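Local coordinates for protein toll-like receptor 13 (Mus musculus, PDB 4Z0C) that recognises and binds bacterial 23S rRNA through its leucine-rich-repeat ectodomain and signals via MYD88 and TRAF6 to activate NF-kappa-B and inflammation, at residues A[203-208]-A[227-232]; A[231-236]-A[252-257]; A[305-310]-A[332-337]. All coordinates share one frame; numbering follows the deposited sequence.

Interaction 1: residues A[203-208]-A[227-232]. With NAG (2-acetamido-2-deoxy-beta-D-glucopyranose), chain N; NAG (2-acetamido-2-deoxy-beta-D-glucopyranose), chain F.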
loop_
_atom_site.group_PDB
_atom_site.type_symbol
_atom_site.label_atom_id
_atom_site.label_comp_id
_atom_site.label_asym_id
_atom_site.label_seq_id
_atom_site.Cartn_x
_atom_site.Cartn_y
_atom_site.Cartn_z
ATOM N N ASN A 203 42.083 -34.867 3.597
ATOM C CA ASN A 203 41.511 -33.852 4.480
ATOM C C ASN A 203 40.068 -33.429 4.171
ATOM O O ASN A 203 39.573 -32.454 4.736
ATOM C CB ASN A 203 42.436 -32.642 4.568
ATOM C CG ASN A 203 43.718 -32.964 5.296
ATOM O OD1 ASN A 203 43.706 -33.670 6.310
ATOM N ND2 ASN A 203 44.838 -32.468 4.778
ATOM N N LEU A 204 39.400 -34.177 3.294
ATOM C CA LEU A 204 38.033 -33.853 2.897
ATOM C C LEU A 204 37.037 -34.085 4.039
ATOM O O LEU A 204 36.952 -35.186 4.598
ATOM C CB LEU A 204 37.628 -34.658 1.652
ATOM C CG LEU A 204 36.489 -33.978 0.892
ATOM C CD1 LEU A 204 37.000 -32.703 0.282
ATOM C CD2 LEU A 204 35.927 -34.858 -0.197
ATOM N N THR A 205 36.283 -33.044 4.384
ATOM C CA THR A 205 35.260 -33.164 5.431
ATOM C C THR A 205 33.841 -33.104 4.889
ATOM O O THR A 205 32.922 -33.622 5.503
ATOM C CB THR A 205 35.413 -32.075 6.486
ATOM O OG1 THR A 205 35.501 -30.819 5.818
ATOM C CG2 THR A 205 36.698 -32.258 7.263
ATOM N N ASN A 206 33.673 -32.461 3.743
ATOM C CA ASN A 206 32.362 -32.232 3.163
ATOM C C ASN A 206 32.351 -32.654 1.699
ATOM O O ASN A 206 33.096 -32.118 0.884
ATOM C CB ASN A 206 31.967 -30.740 3.257
ATOM C CG ASN A 206 31.645 -30.281 4.692
ATOM O OD1 ASN A 206 32.514 -30.285 5.567
ATOM N ND2 ASN A 206 30.389 -29.859 4.921
ATOM N N LEU A 207 31.487 -33.602 1.370
ATOM C CA LEU A 207 31.301 -34.025 -0.010
ATOM C C LEU A 207 29.845 -33.967 -0.379
ATOM O O LEU A 207 28.990 -34.438 0.368
ATOM C CB LEU A 207 31.790 -35.456 -0.212
ATOM C CG LEU A 207 31.483 -36.073 -1.583
ATOM C CD1 LEU A 207 32.218 -35.364 -2.714
ATOM C CD2 LEU A 207 31.729 -37.608 -1.594
ATOM N N SER A 208 29.556 -33.408 -1.541
ATOM C CA SER A 208 28.195 -33.460 -2.048
ATOM C C SER A 208 28.131 -34.099 -3.417
ATOM O O SER A 208 28.923 -33.767 -4.294
ATOM C CB SER A 208 27.550 -32.058 -2.094
ATOM O OG SER A 208 26.267 -32.174 -2.676
ATOM N N GLN A 227 38.474 -38.780 6.551
ATOM C CA GLN A 227 38.083 -37.687 7.436
ATOM C C GLN A 227 36.654 -37.151 7.175
ATOM O O GLN A 227 36.235 -36.164 7.786
ATOM C CB GLN A 227 39.082 -36.539 7.301
ATOM C CG GLN A 227 40.369 -36.750 8.072
ATOM C CD GLN A 227 40.111 -37.171 9.502
ATOM O OE1 GLN A 227 40.168 -38.356 9.826
ATOM N NE2 GLN A 227 39.835 -36.206 10.368
ATOM N N LEU A 228 35.923 -37.802 6.275
ATOM C CA LEU A 228 34.648 -37.286 5.781
ATOM C C LEU A 228 33.613 -37.096 6.883
ATOM O O LEU A 228 33.293 -38.037 7.612
ATOM C CB LEU A 228 34.095 -38.201 4.685
ATOM C CG LEU A 228 32.829 -37.726 3.969
ATOM C CD1 LEU A 228 33.077 -36.408 3.306
ATOM C CD2 LEU A 228 32.429 -38.724 2.916
ATOM N N LYS A 229 33.082 -35.876 6.994
ATOM C CA LYS A 229 32.138 -35.573 8.064
ATOM C C LYS A 229 30.667 -35.403 7.642
ATOM O O LYS A 229 29.771 -35.665 8.432
ATOM C CB LYS A 229 32.586 -34.332 8.825
ATOM C CG LYS A 229 33.839 -34.492 9.641
ATOM C CD LYS A 229 34.132 -33.201 10.393
ATOM C CE LYS A 229 35.457 -33.272 11.119
ATOM N NZ LYS A 229 35.690 -32.055 11.941
ATOM N N SER A 230 30.431 -34.902 6.434
ATOM C CA SER A 230 29.086 -34.742 5.900
ATOM C C SER A 230 29.058 -35.322 4.527
ATOM O O SER A 230 29.889 -34.973 3.684
ATOM C CB SER A 230 28.674 -33.265 5.748
ATOM O OG SER A 230 29.095 -32.480 6.841
ATOM N N LEU A 231 28.067 -36.161 4.276
ATOM C CA LEU A 231 27.897 -36.718 2.950
ATOM C C LEU A 231 26.510 -36.306 2.481
ATOM O O LEU A 231 25.533 -36.555 3.160
ATOM C CB LEU A 231 28.076 -38.252 2.972
ATOM C CG LEU A 231 27.828 -38.980 1.655
ATOM C CD1 LEU A 231 28.777 -38.473 0.594
ATOM C CD2 LEU A 231 27.961 -40.489 1.842
ATOM N N ASN A 232 26.440 -35.629 1.342
ATOM C CA ASN A 232 25.177 -35.139 0.826
ATOM C C ASN A 232 24.742 -35.921 -0.397
ATOM O O ASN A 232 25.309 -35.768 -1.476
ATOM C CB ASN A 232 25.290 -33.642 0.496
ATOM C CG ASN A 232 23.937 -32.967 0.386
ATOM O OD1 ASN A 232 22.939 -33.609 0.060
ATOM N ND2 ASN A 232 23.897 -31.665 0.677
HETATM C C1 NAG N . 30.226 -29.306 6.256
HETATM C C2 NAG N . 29.206 -28.163 6.158
HETATM C C3 NAG N . 28.839 -27.611 7.524
HETATM C C4 NAG N . 28.362 -28.727 8.436
HETATM C C5 NAG N . 29.446 -29.790 8.514
HETATM C C6 NAG N . 28.942 -30.918 9.419
HETATM C C7 NAG N . 29.271 -26.824 4.145
HETATM C C8 NAG N . 29.601 -25.474 3.570
HETATM N N2 NAG N . 29.712 -27.057 5.373
HETATM O O3 NAG N . 27.855 -26.623 7.360
HETATM O O4 NAG N . 28.094 -28.244 9.739
HETATM O O5 NAG N . 29.803 -30.274 7.219
HETATM O O6 NAG N . 29.960 -31.868 9.617
HETATM O O7 NAG N . 28.634 -27.664 3.506
HETATM C C1 NAG F . 22.596 -31.070 0.446
HETATM C C2 NAG F . 22.319 -30.110 1.594
HETATM C C3 NAG F . 21.033 -29.312 1.371
HETATM C C4 NAG F . 21.036 -28.716 -0.026
HETATM C C5 NAG F . 21.156 -29.898 -0.981
HETATM C C6 NAG F . 20.937 -29.550 -2.442
HETATM C C7 NAG F . 23.015 -30.542 3.825
HETATM C C8 NAG F . 22.832 -31.262 5.128
HETATM N N2 NAG F . 22.225 -30.877 2.817
HETATM O O3 NAG F . 20.890 -28.310 2.348
HETATM O O4 NAG F . 19.876 -27.946 -0.231
HETATM O O5 NAG F . 22.456 -30.400 -0.794
HETATM O O6 NAG F . 21.572 -28.314 -2.669
HETATM O O7 NAG F . 23.858 -29.660 3.687
HETATM O O HOH W 1 38.794 -37.441 4.082
#
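Thr205 and Ser230 meet through the backbone, and the first group of contacts is a ladder of main-chain hydrogen bonds. Thr205 O takes two donors: Ser230 N at 3.0 Å, almost head-on to the carbonyl, and Lys229 N at 2.7 Å, which comes in well off the carbonyl direction and tilted from its plane. Beyond this fork the strands 206-208 and 230-232 run parallel, 7° apart. Leu207 sits at the centre of the ladder, its N giving a nearly straight bond to Ser230 O (3.1 Å) while its O receives Asn232 N. Before the strands start, a water bridges the two segments, donating to Leu204 O and accepting from Gln227 N.

The apolar contacts lie on the face that carries Leu207 and Leu231. With CG anti to the backbone N in both (chi1 173° and 176°), the two side chains run alongside each other, Leu207 CD2 3.8 Å from Leu231 CD1. Leu228 reaches in from the preceding turn and lays CD1 3.9 Å from Leu207 CB. This is the leucine-rich-repeat solenoid: consecutive repeats, LRR 8 and LRR 9, each add one short parallel strand and turn their leucines into the interior.

Asn206, Ser208, Ser230 and Asn232 occupy the other, sugar-bearing face. Asn206 ND2 is covalently joined to C1 of one N-acetylglucosamine, whose ring O5 lies next to Ser230 OG; the spacing is too short to be trusted in detail. Asn232 ND2 carries a second sugar in the same way, while its OD1 accepts from Ser234 N, an Asx turn. Opposite Asn232 across the ladder, Ser208 OG makes van der Waals contact with Asn232 CB at 3.6 Å and accepts a weak hydrogen bond from Ser210 N.

Interaction 2: residues A[231-236]-A[252-257]. With NAG (2-acetamido-2-deoxy-beta-D-glucopyranose), chain F.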
loop_
_atom_site.group_PDB
_atom_site.type_symbol
_atom_site.label_atom_id
_atom_site.label_comp_id
_atom_site.label_asym_id
_atom_site.label_seq_id
_atom_site.Cartn_x
_atom_site.Cartn_y
_atom_site.Cartn_z
ATOM N N LEU A 231 28.067 -36.161 4.276
ATOM C CA LEU A 231 27.897 -36.718 2.950
ATOM C C LEU A 231 26.510 -36.306 2.481
ATOM O O LEU A 231 25.533 -36.555 3.160
ATOM C CB LEU A 231 28.076 -38.252 2.972
ATOM C CG LEU A 231 27.828 -38.980 1.655
ATOM C CD1 LEU A 231 28.777 -38.473 0.594
ATOM C CD2 LEU A 231 27.961 -40.489 1.842
ATOM N N ASN A 232 26.440 -35.629 1.342
ATOM C CA ASN A 232 25.177 -35.139 0.826
ATOM C C ASN A 232 24.742 -35.921 -0.397
ATOM O O ASN A 232 25.309 -35.768 -1.476
ATOM C CB ASN A 232 25.290 -33.642 0.496
ATOM C CG ASN A 232 23.937 -32.967 0.386
ATOM O OD1 ASN A 232 22.939 -33.609 0.060
ATOM N ND2 ASN A 232 23.897 -31.665 0.677
ATOM N N LEU A 233 23.741 -36.769 -0.212
ATOM C CA LEU A 233 23.196 -37.591 -1.287
ATOM C C LEU A 233 21.724 -37.222 -1.572
ATOM O O LEU A 233 20.935 -38.055 -2.031
ATOM C CB LEU A 233 23.300 -39.072 -0.906
ATOM C CG LEU A 233 24.699 -39.687 -0.776
ATOM C CD1 LEU A 233 24.583 -41.144 -0.407
ATOM C CD2 LEU A 233 25.573 -39.491 -2.013
ATOM N N SER A 234 21.356 -35.989 -1.249
ATOM C CA SER A 234 19.994 -35.476 -1.465
ATOM C C SER A 234 19.610 -35.447 -2.948
ATOM O O SER A 234 20.263 -34.774 -3.750
ATOM C CB SER A 234 19.847 -34.074 -0.856
ATOM O OG SER A 234 18.527 -33.576 -1.008
ATOM N N GLY A 235 18.556 -36.178 -3.309
ATOM C CA GLY A 235 18.090 -36.205 -4.686
ATOM C C GLY A 235 18.938 -37.079 -5.593
ATOM O O GLY A 235 18.788 -37.064 -6.819
ATOM N N THR A 236 19.831 -37.850 -4.990
ATOM C CA THR A 236 20.710 -38.733 -5.751
ATOM C C THR A 236 20.244 -40.169 -5.624
ATOM O O THR A 236 20.106 -40.684 -4.511
ATOM C CB THR A 236 22.144 -38.655 -5.250
ATOM O OG1 THR A 236 22.627 -37.318 -5.411
ATOM C CG2 THR A 236 23.024 -39.613 -6.031
ATOM N N ARG A 252 29.527 -37.297 10.462
ATOM C CA ARG A 252 28.700 -36.626 11.469
ATOM C C ARG A 252 27.296 -36.285 10.944
ATOM O O ARG A 252 26.340 -36.157 11.716
ATOM C CB ARG A 252 29.376 -35.337 11.943
ATOM C CG ARG A 252 30.228 -35.470 13.191
ATOM C CD ARG A 252 31.617 -35.878 12.842
ATOM N NE ARG A 252 32.504 -35.849 14.001
ATOM C CZ ARG A 252 33.799 -36.158 13.958
ATOM N NH1 ARG A 252 34.364 -36.534 12.815
ATOM N NH2 ARG A 252 34.528 -36.094 15.062
ATOM N N ALA A 253 27.173 -36.147 9.629
ATOM C CA ALA A 253 25.935 -35.678 9.029
ATOM C C ALA A 253 25.722 -36.359 7.689
ATOM O O ALA A 253 26.671 -36.558 6.918
ATOM C CB ALA A 253 25.947 -34.129 8.872
ATOM N N MET A 254 24.472 -36.720 7.418
ATOM C CA MET A 254 24.117 -37.336 6.152
ATOM C C MET A 254 22.836 -36.740 5.614
ATOM O O MET A 254 21.943 -36.359 6.373
ATOM C CB MET A 254 23.933 -38.847 6.317
ATOM C CG MET A 254 23.954 -39.585 4.992
ATOM S SD MET A 254 24.338 -41.322 5.169
ATOM C CE MET A 254 24.440 -41.802 3.452
ATOM N N ASP A 255 22.736 -36.687 4.294
ATOM C CA ASP A 255 21.521 -36.208 3.675
ATOM C C ASP A 255 21.061 -37.276 2.697
ATOM O O ASP A 255 21.731 -37.538 1.701
ATOM C CB ASP A 255 21.759 -34.856 2.959
ATOM C CG ASP A 255 20.445 -34.108 2.654
ATOM O OD1 ASP A 255 19.378 -34.761 2.561
ATOM O OD2 ASP A 255 20.482 -32.867 2.478
ATOM N N LEU A 256 19.915 -37.883 2.985
ATOM C CA LEU A 256 19.364 -38.953 2.160
ATOM C C LEU A 256 18.003 -38.622 1.517
ATOM O O LEU A 256 17.229 -39.532 1.185
ATOM C CB LEU A 256 19.248 -40.241 2.995
ATOM C CG LEU A 256 20.563 -40.953 3.336
ATOM C CD1 LEU A 256 20.317 -42.114 4.268
ATOM C CD2 LEU A 256 21.221 -41.429 2.056
ATOM N N SER A 257 17.701 -37.337 1.359
ATOM C CA SER A 257 16.397 -36.913 0.821
ATOM C C SER A 257 16.151 -37.353 -0.625
ATOM O O SER A 257 17.079 -37.477 -1.413
ATOM C CB SER A 257 16.287 -35.387 0.893
ATOM O OG SER A 257 16.605 -34.904 2.194
HETATM C C1 NAG F . 22.596 -31.070 0.446
HETATM C C2 NAG F . 22.319 -30.110 1.594
HETATM C C3 NAG F . 21.033 -29.312 1.371
HETATM C C4 NAG F . 21.036 -28.716 -0.026
HETATM C C5 NAG F . 21.156 -29.898 -0.981
HETATM C C6 NAG F . 20.937 -29.550 -2.442
HETATM C C7 NAG F . 23.015 -30.542 3.825
HETATM C C8 NAG F . 22.832 -31.262 5.128
HETATM N N2 NAG F . 22.225 -30.877 2.817
HETATM O O3 NAG F . 20.890 -28.310 2.348
HETATM O O4 NAG F . 19.876 -27.946 -0.231
HETATM O O5 NAG F . 22.456 -30.400 -0.794
HETATM O O6 NAG F . 21.572 -28.314 -2.669
HETATM O O7 NAG F . 23.858 -29.660 3.687
HETATM O O HOH W 2 18.305 -31.721 1.255
#
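Asp255 packs against Asn232 and Ser234, and its side chain can be followed outward from the backbone. Asp255 CB lies 3.4 Å from Asn232 OD1. CG anti to the backbone N (chi1 -163°) brings the carboxylate over Ser234, with Asp255 CG 3.6 Å from Ser234 CB. At the tip the two oxygens part company. Asp255 OD1 turns to its own strand's continuation, accepting from Ser257 OG at 2.8 Å and, weakly, from Ser257 N; Ser257 OG in turn is hydrogen-bonded to Gln287 N. Asp255 OD2 faces the glycan and accepts at 2.7 Å from N2 of the N-acetylglucosamine on Asn232. A water that donates to Asp255 OD2 also touches Ser234 OG. One hydrogen bond thus links the carboxylate of LRR 10 to the acetamido N-H of a sugar carried by LRR 9.

In the leucine-rich-repeat solenoid these are neighbouring coils, whose parallel strands share a backbone ladder. Leu231 N donates to Ala253 O, Asp255 N to Leu231 O, and Leu233 N to Asp255 O. The pairing runs on past the strands, where Gly235 N, inside a type II turn, meets Ser257 O at 2.7 Å; the donor stands above the carbonyl plane.

On the interior side the extended chain of Met254 places CE 3.9 Å from Leu233 CD1, the two side chains slanting across one another, and close to Leu231 CD2 as well. Leu233 CD1 also lies near Leu256 CD2, and Leu274 and Leu275 of helix 268-275 touch Met254 too.

Interaction 3: residues A[305-310]-A[332-337]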
loop_
_atom_site.group_PDB
_atom_site.type_symbol
_atom_site.label_atom_id
_atom_site.label_comp_id
_atom_site.label_asym_id
_atom_site.label_seq_id
_atom_site.Cartn_x
_atom_site.Cartn_y
_atom_site.Cartn_z
ATOM N N LEU A 305 20.494 -39.353 17.093
ATOM C CA LEU A 305 20.615 -38.041 16.454
ATOM C C LEU A 305 20.471 -36.850 17.391
ATOM O O LEU A 305 19.727 -36.916 18.373
ATOM C CB LEU A 305 19.604 -37.900 15.324
ATOM C CG LEU A 305 19.645 -38.990 14.259
ATOM C CD1 LEU A 305 18.476 -38.839 13.275
ATOM C CD2 LEU A 305 20.986 -38.992 13.538
ATOM N N LEU A 306 21.194 -35.769 17.064
ATOM C CA LEU A 306 21.012 -34.449 17.691
ATOM C C LEU A 306 20.063 -33.582 16.856
ATOM O O LEU A 306 19.241 -32.835 17.392
ATOM C CB LEU A 306 22.350 -33.709 17.815
ATOM C CG LEU A 306 23.425 -34.377 18.685
ATOM C CD1 LEU A 306 24.670 -33.466 18.873
ATOM C CD2 LEU A 306 22.820 -34.780 20.025
ATOM N N PHE A 307 20.184 -33.720 15.539
ATOM C CA PHE A 307 19.410 -32.955 14.585
ATOM C C PHE A 307 18.805 -33.897 13.552
ATOM O O PHE A 307 19.523 -34.559 12.806
ATOM C CB PHE A 307 20.311 -31.907 13.899
ATOM C CG PHE A 307 19.616 -31.100 12.819
ATOM C CD1 PHE A 307 18.258 -30.834 12.883
ATOM C CD2 PHE A 307 20.331 -30.604 11.742
ATOM C CE1 PHE A 307 17.633 -30.095 11.890
ATOM C CE2 PHE A 307 19.707 -29.862 10.747
ATOM C CZ PHE A 307 18.363 -29.609 10.821
ATOM N N LEU A 308 17.478 -33.925 13.499
ATOM C CA LEU A 308 16.743 -34.670 12.488
ATOM C C LEU A 308 15.859 -33.706 11.671
ATOM O O LEU A 308 15.085 -32.931 12.228
ATOM C CB LEU A 308 15.897 -35.761 13.156
ATOM C CG LEU A 308 14.895 -36.529 12.282
ATOM C CD1 LEU A 308 15.574 -37.198 11.084
ATOM C CD2 LEU A 308 14.099 -37.551 13.092
ATOM N N ASP A 309 15.986 -33.753 10.349
ATOM C CA ASP A 309 15.195 -32.904 9.483
ATOM C C ASP A 309 14.229 -33.758 8.673
ATOM O O ASP A 309 14.650 -34.505 7.801
ATOM C CB ASP A 309 16.088 -32.104 8.538
ATOM C CG ASP A 309 15.336 -30.971 7.818
ATOM O OD1 ASP A 309 14.134 -31.132 7.478
ATOM O OD2 ASP A 309 15.958 -29.907 7.590
ATOM N N LEU A 310 12.929 -33.628 8.950
ATOM C CA LEU A 310 11.922 -34.436 8.268
ATOM C C LEU A 310 11.023 -33.621 7.351
ATOM O O LEU A 310 9.909 -34.033 7.047
ATOM C CB LEU A 310 11.075 -35.206 9.277
ATOM C CG LEU A 310 11.745 -36.422 9.931
ATOM C CD1 LEU A 310 10.907 -36.966 11.089
ATOM C CD2 LEU A 310 11.998 -37.492 8.888
ATOM N N LYS A 332 17.326 -30.501 17.875
ATOM C CA LYS A 332 16.660 -29.707 16.865
ATOM C C LYS A 332 15.873 -30.654 15.995
ATOM O O LYS A 332 16.426 -31.654 15.543
ATOM C CB LYS A 332 17.670 -28.943 15.999
ATOM C CG LYS A 332 17.034 -27.912 15.046
ATOM C CD LYS A 332 17.996 -27.324 14.010
ATOM C CE LYS A 332 19.012 -26.387 14.626
ATOM N NZ LYS A 332 18.686 -24.954 14.331
ATOM N N LEU A 333 14.595 -30.330 15.762
ATOM C CA LEU A 333 13.707 -31.137 14.937
ATOM C C LEU A 333 12.926 -30.286 13.930
ATOM O O LEU A 333 12.193 -29.387 14.320
ATOM C CB LEU A 333 12.732 -31.914 15.834
ATOM C CG LEU A 333 11.622 -32.723 15.162
ATOM C CD1 LEU A 333 12.196 -33.749 14.174
ATOM C CD2 LEU A 333 10.766 -33.425 16.212
ATOM N N ASN A 334 13.063 -30.592 12.642
ATOM C CA ASN A 334 12.303 -29.913 11.605
ATOM C C ASN A 334 11.223 -30.813 10.995
ATOM O O ASN A 334 11.510 -31.912 10.506
ATOM C CB ASN A 334 13.196 -29.390 10.480
ATOM C CG ASN A 334 14.187 -28.315 10.945
ATOM O OD1 ASN A 334 14.108 -27.801 12.063
ATOM N ND2 ASN A 334 15.114 -27.959 10.060
ATOM N N LEU A 335 9.990 -30.310 11.010
ATOM C CA LEU A 335 8.821 -30.998 10.470
ATOM C C LEU A 335 8.022 -30.044 9.574
ATOM O O LEU A 335 6.813 -30.174 9.421
ATOM C CB LEU A 335 7.945 -31.503 11.610
ATOM C CG LEU A 335 8.449 -32.769 12.290
ATOM C CD1 LEU A 335 7.743 -33.016 13.614
ATOM C CD2 LEU A 335 8.256 -33.933 11.350
ATOM N N ASN A 336 8.722 -29.086 8.981
ATOM C CA ASN A 336 8.133 -28.131 8.057
ATOM C C ASN A 336 7.736 -28.705 6.672
ATOM O O ASN A 336 8.330 -29.662 6.194
ATOM C CB ASN A 336 9.087 -26.932 7.900
ATOM C CG ASN A 336 10.424 -27.323 7.302
ATOM O OD1 ASN A 336 11.147 -28.173 7.840
ATOM N ND2 ASN A 336 10.756 -26.717 6.172
ATOM N N LYS A 337 6.712 -28.114 6.051
ATOM C CA LYS A 337 6.247 -28.485 4.706
ATOM C C LYS A 337 5.787 -29.934 4.576
ATOM O O LYS A 337 5.853 -30.507 3.496
ATOM C CB LYS A 337 7.295 -28.209 3.613
ATOM C CG LYS A 337 7.719 -26.763 3.380
ATOM C CD LYS A 337 8.401 -26.670 2.000
ATOM C CE LYS A 337 9.300 -25.446 1.801
ATOM N NZ LYS A 337 9.263 -24.463 2.913
#
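The side chain of Lys332 runs alongside Phe307. CG anti to the backbone N (chi1 177°) swings the Phe307 ring across to Lys332, whose CD sits over one face, 3.9 Å from the ring centroid in a CH-pi contact offset to the rim; Lys332 NZ, 6.0 Å from the centroid, is too distant for more than a faint cation-pi pull. At the ring edge Phe307 CD1 meets Lys332 O at 3.3 Å. Asn334 stands at the edge too, its amide turned 73° from the ring plane, with Asn334 ND2 3.7 Å from Phe307 CZ. Asn334 ND2 also gives a weak hydrogen bond to Asp309 OD2 (3.3 Å).

Behind these side chains is the parallel ladder of strands 307-309 and 332-334, from LRR 12 and LRR 13 of the leucine-rich-repeat solenoid. Lys332 N donates to Leu306 O, Leu308 N to Lys332 O, Asn334 N to Leu308 O, and Leu310 N to Asn334 O, the last at 2.7 Å. On the interior side Leu310 CB packs 3.7 Å from Leu335 CD2.

Farther out, Asp309 OD1 accepts from Gln287 NE2 and Gly311 N, two bonds consistent with a fixed carboxylate orientation. Helix 293-302 lies against Leu308 and Leu310.

From the N terminus, interaction 1 closes the first loop, joining LRR 8 to LRR 9 across the 18 residues between its segments. Interaction 2 closes the next, with 15 residues between its segments, joining LRR 9 to LRR 10. Both use strand 230-232, sharing Leu231 and Asn232, which ties three successive strands together, and Lys229 O also probably bonds to the backbone of Arg252 and Ala253. Interaction 3 follows in series, closing the loop from LRR 12 to LRR 13; its centre lies about 14 Å from that of interaction 2, with no direct touch. Strand 283-285 fills the gap between 253-255 and 307-309. None of the loops nests or crosses; each is one coil of the solenoid.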